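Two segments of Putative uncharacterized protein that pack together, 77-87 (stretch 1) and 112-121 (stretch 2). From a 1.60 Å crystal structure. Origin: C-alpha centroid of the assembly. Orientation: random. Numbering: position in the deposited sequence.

Stretch 1, residues 77-87: AQLAKGVFDRL
Stretch 2 112-121: KFLAEGAALR

A regular helix (77-86, continuing from earlier in the chain, phi/psi near -62/-42) packs against a turning segment, 112-121, burying 411 Å² in all; the CA atoms of Leu79 and Arg121 come closest, 4.1 Å apart. No clear hydrogen bond crosses the contact, which rests on apolar packing and CA-H...O contacts. Stretch 2 starts extended (Lys112 to Leu114, psi 107-139°). Phe113 (chi1 t, chi2 91°) points sideways, but its ring end comes nearer, placing CZ 4.0 Å from Leu79 CD1. From Ala115 to Ala118 phi/psi are helical; Gly117 N bonds Leu114 O (3.1 Å) and Ala118 N bonds Ala115 O (3.0 Å). At Gly117 the absence of a side chain admits Leu79 (t, chi2 151°): its CD1 lies 3.5 Å from Gly117 CA, and an ideal CB there would sit 2.4 Å from that methyl. Ala118 and Ala119 direct their CB atoms away, but Ala119 O lies 3.6 Å from Arg86 NH2. Leu120 (phi/psi -92/-6, chi1 m, chi2 t) is buried and loses the most area to the contact, 92 Å². Its CD1 lies 4.2 Å from Val83 CG2 (Val83 chi1 t), while its CD2 covers one face of the Arg86 guanidinium, 3.2 Å from NE. Leu120 O receives a CA-H...O contact from Gly82 CA (3.2 Å, 163° at H); the glycine permits this approach, since an ideal CB on Gly82 would be 1.7 Å from that oxygen. Arg86 (m, t, t, chi4 78°) reaches back along its helix, NH1 bonding Gly82 O at 2.8 Å and lying 3.1 Å from Leu120 O. At Arg121 the backbone extends again (-67/134). Its CA contacts Gln78 O (3.6 Å), its CB meets Gln78 CB (3.9 Å) and its CG approaches Leu79 N (3.8 Å); the side chain (m, t, m, chi4 -170°) then leads away, NE bonding Ala118 O (2.9 Å).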

# COMPACT_ATOMS: atom_id res chain seq x y z
N ALA A 77 8.26 2.72 -11.44
CA ALA A 77 7.96 1.40 -11.94
C ALA A 77 9.24 0.55 -12.02
O ALA A 77 9.23 -0.62 -11.70
CB ALA A 77 7.31 1.50 -13.35
N GLN A 78 10.34 1.15 -12.45
CA GLN A 78 11.62 0.48 -12.46
C GLN A 78 12.02 0.08 -11.07
O GLN A 78 12.56 -1.01 -10.86
CB GLN A 78 12.68 1.37 -13.07
CG GLN A 78 12.49 1.55 -14.61
CD GLN A 78 13.48 2.55 -15.15
OE1 GLN A 78 14.66 2.48 -14.83
NE2 GLN A 78 13.01 3.50 -15.95
N LEU A 79 11.80 0.95 -10.07
CA LEU A 79 12.08 0.53 -8.71
C LEU A 79 11.19 -0.64 -8.21
O LEU A 79 11.67 -1.54 -7.57
CB LEU A 79 11.96 1.73 -7.77
CG LEU A 79 12.11 1.47 -6.29
CD1 LEU A 79 12.65 2.69 -5.70
CD2 LEU A 79 10.74 1.15 -5.65
N ALA A 80 9.89 -0.58 -8.49
CA ALA A 80 9.02 -1.66 -8.12
C ALA A 80 9.50 -2.96 -8.73
O ALA A 80 9.60 -3.98 -8.04
CB ALA A 80 7.56 -1.38 -8.48
N LYS A 81 9.82 -2.92 -10.02
CA LYS A 81 10.23 -4.14 -10.68
C LYS A 81 11.57 -4.64 -10.12
O LYS A 81 11.74 -5.86 -9.87
CB LYS A 81 10.25 -3.90 -12.19
CG LYS A 81 10.75 -5.10 -13.02
CD LYS A 81 9.73 -6.21 -12.98
CE LYS A 81 10.06 -7.30 -13.99
NZ LYS A 81 9.09 -8.39 -13.79
N GLY A 82 12.49 -3.72 -9.84
CA GLY A 82 13.71 -4.06 -9.11
C GLY A 82 13.49 -4.76 -7.77
O GLY A 82 14.23 -5.69 -7.39
N VAL A 83 12.48 -4.31 -7.02
CA VAL A 83 12.16 -4.93 -5.76
C VAL A 83 11.52 -6.30 -5.95
O VAL A 83 11.95 -7.28 -5.32
CB VAL A 83 11.25 -4.02 -4.91
CG1 VAL A 83 10.67 -4.78 -3.68
CG2 VAL A 83 12.00 -2.75 -4.48
N PHE A 84 10.57 -6.43 -6.88
CA PHE A 84 10.01 -7.76 -7.17
C PHE A 84 11.09 -8.78 -7.59
O PHE A 84 11.05 -9.92 -7.15
CB PHE A 84 8.88 -7.67 -8.19
CG PHE A 84 7.70 -6.91 -7.70
CD1 PHE A 84 7.08 -7.23 -6.49
CD2 PHE A 84 7.21 -5.87 -8.46
CE1 PHE A 84 5.96 -6.47 -6.04
CE2 PHE A 84 6.11 -5.09 -8.05
CZ PHE A 84 5.49 -5.43 -6.85
N ASP A 85 12.04 -8.32 -8.39
CA ASP A 85 13.16 -9.18 -8.81
C ASP A 85 13.96 -9.70 -7.60
O ASP A 85 14.27 -10.90 -7.48
CB ASP A 85 14.10 -8.40 -9.72
CG ASP A 85 13.53 -8.15 -11.12
OD1 ASP A 85 12.52 -8.78 -11.55
OD2 ASP A 85 14.16 -7.30 -11.80
N ARG A 86 14.27 -8.80 -6.66
CA ARG A 86 15.04 -9.14 -5.43
C ARG A 86 14.23 -9.95 -4.40
O ARG A 86 14.78 -10.54 -3.47
CB ARG A 86 15.55 -7.85 -4.81
CG ARG A 86 16.57 -7.22 -5.73
CD ARG A 86 16.97 -5.83 -5.24
NE ARG A 86 18.08 -5.24 -6.01
CZ ARG A 86 17.97 -4.67 -7.21
NH1 ARG A 86 16.84 -4.68 -7.89
NH2 ARG A 86 19.05 -4.15 -7.79
N LEU A 87 12.91 -9.95 -4.55
CA LEU A 87 12.03 -10.77 -3.72
C LEU A 87 11.72 -12.10 -4.43
O LEU A 87 10.90 -12.86 -3.96
CB LEU A 87 10.69 -10.04 -3.48
CG LEU A 87 10.72 -8.77 -2.63
CD1 LEU A 87 9.30 -8.13 -2.69
CD2 LEU A 87 11.15 -9.07 -1.17
N LYS A 112 8.64 13.48 -5.52
CA LYS A 112 9.51 12.93 -4.46
C LYS A 112 9.99 11.49 -4.74
O LYS A 112 9.19 10.58 -4.89
CB LYS A 112 8.73 13.01 -3.14
CG LYS A 112 9.53 12.66 -1.87
CD LYS A 112 8.73 13.15 -0.65
CE LYS A 112 9.07 12.30 0.57
NZ LYS A 112 9.04 13.16 1.82
N PHE A 113 11.30 11.27 -4.82
CA PHE A 113 11.85 9.95 -5.17
C PHE A 113 13.13 9.78 -4.36
O PHE A 113 14.14 10.44 -4.59
CB PHE A 113 12.12 9.83 -6.69
CG PHE A 113 12.58 8.46 -7.14
CD1 PHE A 113 11.67 7.49 -7.54
CD2 PHE A 113 13.95 8.10 -7.14
CE1 PHE A 113 12.07 6.23 -7.96
CE2 PHE A 113 14.37 6.84 -7.56
CZ PHE A 113 13.45 5.89 -7.97
N LEU A 114 13.03 8.91 -3.36
CA LEU A 114 14.03 8.87 -2.26
C LEU A 114 15.34 8.28 -2.78
O LEU A 114 15.36 7.31 -3.56
CB LEU A 114 13.46 8.07 -1.08
CG LEU A 114 12.22 8.67 -0.43
CD1 LEU A 114 11.62 7.73 0.66
CD2 LEU A 114 12.54 10.02 0.12
N ALA A 115 16.46 8.85 -2.36
CA ALA A 115 17.76 8.40 -2.92
C ALA A 115 18.06 6.90 -2.73
O ALA A 115 18.72 6.25 -3.58
CB ALA A 115 18.87 9.24 -2.32
N GLU A 116 17.54 6.32 -1.66
CA GLU A 116 17.80 4.92 -1.34
C GLU A 116 17.25 3.95 -2.41
O GLU A 116 17.74 2.82 -2.61
CB GLU A 116 17.18 4.60 0.03
CG GLU A 116 17.81 5.27 1.24
CD GLU A 116 17.42 6.72 1.48
OE1 GLU A 116 16.52 7.26 0.80
OE2 GLU A 116 18.04 7.35 2.37
N GLY A 117 16.23 4.39 -3.14
CA GLY A 117 15.71 3.55 -4.18
C GLY A 117 16.45 3.59 -5.49
O GLY A 117 16.22 2.74 -6.32
N ALA A 118 17.32 4.59 -5.68
CA ALA A 118 17.94 4.76 -7.01
C ALA A 118 18.63 3.48 -7.52
O ALA A 118 18.43 3.06 -8.66
CB ALA A 118 18.90 5.90 -6.99
N ALA A 119 19.44 2.84 -6.68
CA ALA A 119 20.21 1.67 -7.10
C ALA A 119 19.39 0.42 -7.16
O ALA A 119 19.90 -0.66 -7.51
CB ALA A 119 21.38 1.45 -6.12
N LEU A 120 18.12 0.50 -6.78
CA LEU A 120 17.29 -0.69 -6.86
C LEU A 120 16.54 -0.79 -8.19
O LEU A 120 15.89 -1.79 -8.46
CB LEU A 120 16.33 -0.80 -5.66
CG LEU A 120 16.96 -1.22 -4.32
CD1 LEU A 120 15.88 -1.62 -3.32
CD2 LEU A 120 17.89 -2.36 -4.53
N ARG A 121 16.63 0.24 -9.04
CA ARG A 121 15.83 0.24 -10.26
C ARG A 121 16.25 -0.85 -11.24
O ARG A 121 17.45 -1.03 -11.51
CB ARG A 121 15.95 1.58 -10.96
CG ARG A 121 15.19 2.71 -10.23
CD ARG A 121 15.46 4.03 -10.93
NE ARG A 121 16.81 4.49 -10.65
CZ ARG A 121 17.28 5.70 -10.95
NH1 ARG A 121 16.49 6.62 -11.57
NH2 ARG A 121 18.53 5.99 -10.61